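Similar to yteR (Bacilus subtilis) (Clostridium acetobutylicum, PDB 4WU0) probably hydrolyses unsaturated rhamnogalacturonan fragments derived from pectin, acting as a family 105 glycoside hydrolase. Local coordinates at residues A[3-9]-A[37-41]; A[197-201]-A[263-269]; A[244-248]-A[293-298]. All coordinates share one frame. Residues are numbered along the deposited sequence.

Contact 1: residues A[3-9]-A[37-41]; sequences KYSKLMA and VYEWT
Lys3 lies across one face of the Trp40 indole: its NZ is 3.5 Å from the centroid of the six-membered ring and 10° off the normal, a cation-pi contact, and its CE is 3.7 Å from that centroid, a CH-pi contact. Lys3 is the N-cap of the helix starting at Tyr4. The axes of helical segments 4-9 and 37-41 approach to 10.3 Å at -123°, with the CA atoms of Lys6 and Val37 6.0 Å apart. With chi1 p, Trp40 reaches back so that NE1 donates to OG of Ser5 (also p) at 3.0 Å; that hydroxyl is bonded to Glu359 too. Lys6, fully extended, brings CB within 3.7 Å of Trp40 CZ2. Deeper in, Val37 CG2 meets Ser5 O at 3.4 Å and Ala9 CB at 4.0 Å. Tyr46 of helix 44-54 borders the same patch. This is packing between consecutive helices, 4-14 and 25-41, in the peripheral part of a mainly helical six-hairpin, or (α/α)6-barrel, fold.

Contact 2: residues A[197-201]-A[263-269]; sequences FWGRA and EASGSSM
Two helix N-termini of the (α/α)6 barrel meet here, those of helices 199-215 and 264-279, the centre of the contact lying about 9 Å from the centre of the chain. Trp198 and Glu263 are the N-caps, both with extended backbones, and each segment turns helical at the next residue. The backbones touch at Arg200 and Gly266, whose CA atoms are only 3.8 Å apart; a CB on Gly266 would clash with Gly199 C and Arg200 N.

The polar groups above this backbone contact form a closely connected network. Glu263 caps its own helix, OE1 accepting from Gly266 N at 2.8 Å and OE2 from Ser265 N at 3.0 Å. OE2 also takes the hydroxyl proton of Ser265 OG at 2.7 Å, which leaves OG (chi1 p) to accept from Arg200 NH2 at 2.8 Å. The Ser265 hydroxyl thus bridges Arg200 NH2 and Glu263 OE2, whose direct salt bridge is long, 3.9 Å. Cys317, closing strand 311-317, adds its carbonyl as a second acceptor for Arg200 NH2 and its amide as a further donor to Glu263 OE2. A water bridges the segments: it donates to Glu263 OE1 at 2.8 Å and accepts weakly from Arg200 N at 2.9 Å. Further down, Ser267 OG and Ser268 OG (both m) donate to the carbonyls of Glu263 at 2.8 Å and Ala264 at 2.9 Å. The aliphatic part of Arg200 has an apolar neighbour in Met269, with CD 3.7 Å from CE.

Contact 3: residues A[244-248]-A[293-298]; sequences ASKVW and EAYKGL
An ST turn brings the loop that follows helix 223-240 against the flank of helix 288-302. In the turn, Ser245 OG (chi1 p) accepts from Val247 N at 3.2 Å; Asp242 is the other partner of that hydroxyl. Lys246, at phi/psi 71/16, takes a left-handed helical conformation, after which Val247 and Trp248 are extended. The CA of Lys246 comes nearest to that of Ala294, at 5.0 Å.

No hydrogen bond crosses between the segments, and the fit is one of shape. Gly297 lets the loop sit directly on the helix backbone: its CA makes a CA-H...O contact with Ser245 O at 3.6 Å, and a CB there would run into that same oxygen. Val247, with chi1 m, lays CG1 over the helix backbone at Gly297, 3.6 Å from Gly297 C, 3.7 Å from Leu298 N and 4.1 Å from Leu298 CD2. Ala294 CB fills the next space, 3.5 Å from Lys246 O and 4.2 Å from Trp248 CZ3. At the outer edge the Lys246 side chain, chi1 and chi2 both m, passes along Glu293, with CE 3.5 Å from OE2. Its ammonium group, NZ, stays 4.3 Å from Glu293 OE1, too far for a salt bridge, and is hydrogen-bonded to the Asn243 carbonyl.

Around this contact, Trp248 NE1 bonds to the Leu237 carbonyl near the end of helix 223-240. Helix 264-279 closes the inner side, Ser267 touching Val247 and Leu298, while Ile270 packs on Trp248 and Val271 on Ala294.

Overall arrangement
Contact 2 lies deepest, with every touching residue buried and its charged groups satisfied by backbone amides, a backbone carbonyl, a serine hydroxyl and a water. Contact 3, its centre 12 Å away, is mostly buried but relies on shape rather than hydrogen bonds. Ser267 OG lies 2.9 Å from Trp248 N and Glu263 N lies 3.0 Å from Trp248 O, both probable hydrogen bonds; these tie the 244-248 loop to the start of helix 264-279, while contact 3 packs the same loop on helix 288-302. Contact 1 is more peripheral and partly exposed, and there a lysine can lie on an indole. It reaches contact 3 by packing, Tyr4 CB against Tyr295 OH at 3.4 Å, but does not touch contact 2.

Contact 1: residues A[3-9]-A[37-41]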
# COMPACT_ATOMS: atom_id res chain seq x y z
N LYS A 3 -1.82 20.32 -11.69
CA LYS A 3 -1.26 18.98 -11.51
C LYS A 3 -0.83 18.81 -10.06
O LYS A 3 0.23 19.27 -9.63
CB LYS A 3 -0.12 18.72 -12.48
CG LYS A 3 -0.58 18.82 -13.94
CD LYS A 3 0.47 18.39 -14.94
CE LYS A 3 0.67 16.89 -14.97
NZ LYS A 3 1.39 16.46 -16.21
N TYR A 4 -1.69 18.12 -9.32
CA TYR A 4 -1.45 17.91 -7.90
C TYR A 4 -0.26 17.02 -7.61
O TYR A 4 0.27 17.06 -6.50
CB TYR A 4 -2.71 17.37 -7.20
CG TYR A 4 -3.74 18.44 -6.96
CD1 TYR A 4 -4.67 18.76 -7.93
CD2 TYR A 4 -3.76 19.14 -5.78
CE1 TYR A 4 -5.61 19.77 -7.72
CE2 TYR A 4 -4.70 20.14 -5.55
CZ TYR A 4 -5.62 20.44 -6.53
OH TYR A 4 -6.54 21.42 -6.31
N SER A 5 0.18 16.20 -8.57
CA SER A 5 1.33 15.34 -8.26
C SER A 5 2.57 16.19 -7.96
O SER A 5 3.29 15.99 -6.96
CB SER A 5 1.64 14.33 -9.39
OG SER A 5 1.97 15.00 -10.58
N LYS A 6 2.80 17.18 -8.80
CA LYS A 6 3.94 18.08 -8.62
C LYS A 6 3.72 19.03 -7.43
O LYS A 6 4.62 19.27 -6.63
CB LYS A 6 4.20 18.90 -9.88
CG LYS A 6 5.32 19.92 -9.72
CD LYS A 6 5.56 20.69 -11.03
CE LYS A 6 6.73 21.65 -10.88
NZ LYS A 6 6.96 22.38 -12.16
N LEU A 7 2.51 19.56 -7.31
CA LEU A 7 2.23 20.48 -6.22
C LEU A 7 2.43 19.78 -4.88
O LEU A 7 3.00 20.34 -3.96
CB LEU A 7 0.80 21.04 -6.34
CG LEU A 7 0.38 22.04 -5.26
CD1 LEU A 7 1.32 23.24 -5.18
CD2 LEU A 7 -1.06 22.50 -5.47
N MET A 8 1.95 18.55 -4.75
CA MET A 8 2.16 17.81 -3.52
C MET A 8 3.62 17.45 -3.28
O MET A 8 4.11 17.53 -2.15
CB MET A 8 1.31 16.55 -3.49
CG MET A 8 1.45 15.80 -2.19
SD MET A 8 1.04 16.83 -0.76
CE MET A 8 -0.67 16.46 -0.74
N ALA A 9 4.31 17.01 -4.33
CA ALA A 9 5.74 16.71 -4.21
C ALA A 9 6.49 17.94 -3.71
O ALA A 9 7.31 17.85 -2.80
CB ALA A 9 6.30 16.24 -5.56
N VAL A 37 6.73 11.87 -10.29
CA VAL A 37 6.87 13.28 -10.62
C VAL A 37 8.19 13.51 -11.35
O VAL A 37 8.23 14.26 -12.32
CB VAL A 37 6.75 14.14 -9.36
CG1 VAL A 37 7.02 15.60 -9.67
CG2 VAL A 37 5.39 13.95 -8.76
N TYR A 38 9.25 12.83 -10.93
CA TYR A 38 10.51 12.84 -11.66
C TYR A 38 10.31 12.34 -13.09
O TYR A 38 10.79 12.96 -14.05
CB TYR A 38 11.57 11.98 -10.96
CG TYR A 38 12.84 11.89 -11.75
CD1 TYR A 38 13.54 13.03 -12.11
CD2 TYR A 38 13.34 10.66 -12.16
CE1 TYR A 38 14.71 12.95 -12.87
CE2 TYR A 38 14.49 10.57 -12.91
CZ TYR A 38 15.17 11.72 -13.26
OH TYR A 38 16.34 11.59 -13.99
N GLU A 39 9.57 11.25 -13.24
CA GLU A 39 9.34 10.64 -14.55
C GLU A 39 8.72 11.62 -15.53
O GLU A 39 9.18 11.73 -16.68
CB GLU A 39 8.42 9.42 -14.39
CG GLU A 39 8.05 8.69 -15.67
CD GLU A 39 7.15 7.48 -15.38
OE1 GLU A 39 6.17 7.26 -16.13
OE2 GLU A 39 7.43 6.77 -14.39
N TRP A 40 7.68 12.33 -15.10
CA TRP A 40 7.00 13.21 -16.06
C TRP A 40 7.61 14.59 -16.18
O TRP A 40 7.61 15.15 -17.27
CB TRP A 40 5.49 13.28 -15.85
CG TRP A 40 4.94 14.10 -14.71
CD1 TRP A 40 4.50 13.64 -13.50
CD2 TRP A 40 4.69 15.51 -14.70
NE1 TRP A 40 4.01 14.67 -12.75
CE2 TRP A 40 4.11 15.83 -13.46
CE3 TRP A 40 4.90 16.54 -15.63
CZ2 TRP A 40 3.74 17.14 -13.13
CZ3 TRP A 40 4.54 17.83 -15.30
CH2 TRP A 40 3.97 18.12 -14.05
N THR A 41 8.16 15.12 -15.10
CA THR A 41 8.76 16.45 -15.17
C THR A 41 10.17 16.43 -15.76
O THR A 41 10.63 17.42 -16.33
CB THR A 41 8.87 17.12 -13.78
OG1 THR A 41 9.79 16.38 -12.96
CG2 THR A 41 7.51 17.23 -13.10

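Contact 2: residues A[197-201]-A[263-269]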
# COMPACT_ATOMS: atom_id res chain seq x y z
N PHE A 197 -13.71 -4.21 8.34
CA PHE A 197 -13.12 -3.80 7.07
C PHE A 197 -12.53 -2.41 7.24
O PHE A 197 -13.25 -1.42 7.34
CB PHE A 197 -14.18 -3.80 5.96
CG PHE A 197 -14.98 -5.06 5.88
CD1 PHE A 197 -14.38 -6.28 5.60
CD2 PHE A 197 -16.35 -5.01 6.05
CE1 PHE A 197 -15.15 -7.42 5.53
CE2 PHE A 197 -17.14 -6.14 5.99
CZ PHE A 197 -16.53 -7.35 5.73
N TRP A 198 -11.21 -2.37 7.30
CA TRP A 198 -10.46 -1.13 7.46
C TRP A 198 -10.10 -0.58 6.10
O TRP A 198 -9.58 -1.30 5.25
CB TRP A 198 -9.20 -1.40 8.29
CG TRP A 198 -8.38 -0.19 8.56
CD1 TRP A 198 -8.82 1.07 8.82
CD2 TRP A 198 -6.94 -0.12 8.59
NE1 TRP A 198 -7.74 1.92 9.01
CE2 TRP A 198 -6.59 1.20 8.88
CE3 TRP A 198 -5.93 -1.06 8.39
CZ2 TRP A 198 -5.25 1.61 8.97
CZ3 TRP A 198 -4.63 -0.66 8.49
CH2 TRP A 198 -4.30 0.67 8.78
N GLY A 199 -10.39 0.70 5.89
CA GLY A 199 -10.15 1.34 4.61
C GLY A 199 -8.75 1.16 4.07
O GLY A 199 -8.55 0.74 2.92
N ARG A 200 -7.75 1.50 4.88
CA ARG A 200 -6.38 1.43 4.37
C ARG A 200 -5.96 -0.01 4.05
O ARG A 200 -5.23 -0.24 3.09
CB ARG A 200 -5.39 2.10 5.32
CG ARG A 200 -3.95 1.90 4.86
CD ARG A 200 -2.94 2.94 5.31
NE ARG A 200 -2.61 2.89 6.73
CZ ARG A 200 -2.81 3.87 7.60
NH1 ARG A 200 -2.41 3.72 8.85
NH2 ARG A 200 -3.35 5.02 7.24
N ALA A 201 -6.45 -0.97 4.82
CA ALA A 201 -6.12 -2.37 4.55
C ALA A 201 -6.65 -2.81 3.19
O ALA A 201 -5.92 -3.45 2.40
CB ALA A 201 -6.63 -3.24 5.63
N GLU A 263 -11.63 8.82 5.34
CA GLU A 263 -10.21 8.68 5.64
C GLU A 263 -9.38 8.73 4.35
O GLU A 263 -9.70 8.07 3.35
CB GLU A 263 -9.97 7.40 6.46
CG GLU A 263 -8.59 7.30 7.09
CD GLU A 263 -7.50 6.86 6.13
OE1 GLU A 263 -7.80 6.02 5.26
OE2 GLU A 263 -6.32 7.32 6.25
N ALA A 264 -8.31 9.52 4.39
CA ALA A 264 -7.62 9.93 3.17
C ALA A 264 -6.70 8.89 2.57
O ALA A 264 -6.57 8.81 1.34
CB ALA A 264 -6.83 11.21 3.43
N SER A 265 -6.00 8.13 3.41
CA SER A 265 -5.02 7.21 2.86
C SER A 265 -5.70 6.04 2.14
O SER A 265 -5.37 5.75 1.00
CB SER A 265 -4.01 6.75 3.91
OG SER A 265 -4.58 5.87 4.85
N GLY A 266 -6.67 5.40 2.79
CA GLY A 266 -7.42 4.34 2.13
C GLY A 266 -8.14 4.85 0.88
O GLY A 266 -8.09 4.20 -0.17
N SER A 267 -8.78 6.02 0.96
CA SER A 267 -9.48 6.57 -0.19
C SER A 267 -8.53 6.81 -1.36
O SER A 267 -8.86 6.51 -2.50
CB SER A 267 -10.18 7.89 0.19
OG SER A 267 -11.25 7.64 1.09
N SER A 268 -7.34 7.35 -1.08
CA SER A 268 -6.37 7.63 -2.14
C SER A 268 -5.89 6.34 -2.80
O SER A 268 -5.69 6.28 -4.02
CB SER A 268 -5.18 8.42 -1.59
OG SER A 268 -5.54 9.75 -1.22
N MET A 269 -5.66 5.33 -1.98
CA MET A 269 -5.19 4.03 -2.47
C MET A 269 -6.23 3.41 -3.39
O MET A 269 -5.89 2.85 -4.44
CB MET A 269 -4.95 3.09 -1.31
CG MET A 269 -3.77 3.43 -0.48
SD MET A 269 -3.53 2.24 0.84
CE MET A 269 -2.19 3.04 1.69
O HOH W 1 -8.80 3.65 6.46

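Contact 3: residues A[244-248]-A[293-298]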
# COMPACT_ATOMS: atom_id res chain seq x y z
N ALA A 244 -22.18 11.19 -1.02
CA ALA A 244 -22.01 12.64 -1.06
C ALA A 244 -20.58 13.03 -1.44
O ALA A 244 -20.36 13.85 -2.32
CB ALA A 244 -22.39 13.24 0.27
N SER A 245 -19.60 12.42 -0.79
CA SER A 245 -18.20 12.82 -0.96
C SER A 245 -17.47 12.08 -2.08
O SER A 245 -16.47 12.57 -2.59
CB SER A 245 -17.46 12.57 0.34
OG SER A 245 -17.33 11.18 0.58
N LYS A 246 -17.97 10.89 -2.41
CA LYS A 246 -17.33 9.99 -3.38
C LYS A 246 -16.04 9.35 -2.89
O LYS A 246 -15.29 8.81 -3.70
CB LYS A 246 -17.11 10.67 -4.74
CG LYS A 246 -18.37 11.29 -5.31
CD LYS A 246 -19.52 10.31 -5.39
CE LYS A 246 -20.75 10.96 -6.05
NZ LYS A 246 -22.01 10.20 -5.82
N VAL A 247 -15.80 9.39 -1.58
CA VAL A 247 -14.64 8.73 -1.00
C VAL A 247 -15.09 7.69 0.04
O VAL A 247 -16.28 7.30 0.06
CB VAL A 247 -13.58 9.75 -0.51
CG1 VAL A 247 -13.23 10.72 -1.67
CG2 VAL A 247 -14.02 10.53 0.72
N TRP A 248 -14.14 7.22 0.86
CA TRP A 248 -14.36 6.06 1.70
C TRP A 248 -14.08 6.31 3.17
O TRP A 248 -13.25 7.14 3.52
CB TRP A 248 -13.52 4.87 1.18
CG TRP A 248 -14.10 4.27 -0.07
CD1 TRP A 248 -14.95 3.22 -0.14
CD2 TRP A 248 -13.86 4.70 -1.42
NE1 TRP A 248 -15.29 2.98 -1.44
CE2 TRP A 248 -14.64 3.87 -2.25
CE3 TRP A 248 -13.09 5.71 -2.01
CZ2 TRP A 248 -14.66 4.00 -3.66
CZ3 TRP A 248 -13.12 5.85 -3.39
CH2 TRP A 248 -13.91 5.00 -4.20
N GLU A 293 -14.33 11.22 -10.67
CA GLU A 293 -15.15 11.86 -9.65
C GLU A 293 -14.61 11.57 -8.25
O GLU A 293 -14.57 12.45 -7.38
CB GLU A 293 -16.59 11.37 -9.80
CG GLU A 293 -17.55 11.89 -8.81
CD GLU A 293 -18.94 11.31 -9.02
OE1 GLU A 293 -19.08 10.05 -9.01
OE2 GLU A 293 -19.89 12.10 -9.20
N ALA A 294 -14.17 10.34 -8.03
CA ALA A 294 -13.61 9.95 -6.74
C ALA A 294 -12.30 10.69 -6.48
O ALA A 294 -12.05 11.14 -5.35
CB ALA A 294 -13.41 8.43 -6.66
N TYR A 295 -11.47 10.82 -7.51
CA TYR A 295 -10.26 11.60 -7.39
C TYR A 295 -10.56 13.03 -6.98
O TYR A 295 -9.92 13.56 -6.07
CB TYR A 295 -9.45 11.61 -8.69
CG TYR A 295 -8.20 12.43 -8.51
CD1 TYR A 295 -7.12 11.93 -7.81
CD2 TYR A 295 -8.12 13.73 -8.98
CE1 TYR A 295 -5.99 12.70 -7.60
CE2 TYR A 295 -7.00 14.50 -8.77
CZ TYR A 295 -5.94 13.98 -8.08
OH TYR A 295 -4.81 14.76 -7.89
N LYS A 296 -11.50 13.68 -7.65
CA LYS A 296 -11.84 15.03 -7.28
C LYS A 296 -12.38 15.09 -5.84
O LYS A 296 -12.17 16.07 -5.12
CB LYS A 296 -12.84 15.61 -8.29
CG LYS A 296 -12.12 16.05 -9.56
CD LYS A 296 -13.01 16.79 -10.52
CE LYS A 296 -14.07 15.86 -11.03
NZ LYS A 296 -14.90 16.46 -12.12
N GLY A 297 -13.03 14.01 -5.40
CA GLY A 297 -13.46 13.89 -4.03
C GLY A 297 -12.31 13.90 -3.04
O GLY A 297 -12.42 14.44 -1.94
N LEU A 298 -11.19 13.29 -3.40
CA LEU A 298 -10.01 13.37 -2.52
C LEU A 298 -9.60 14.83 -2.29
O LEU A 298 -9.26 15.24 -1.17
CB LEU A 298 -8.84 12.64 -3.16
CG LEU A 298 -8.99 11.17 -3.51
CD1 LEU A 298 -7.71 10.71 -4.20
CD2 LEU A 298 -9.22 10.37 -2.26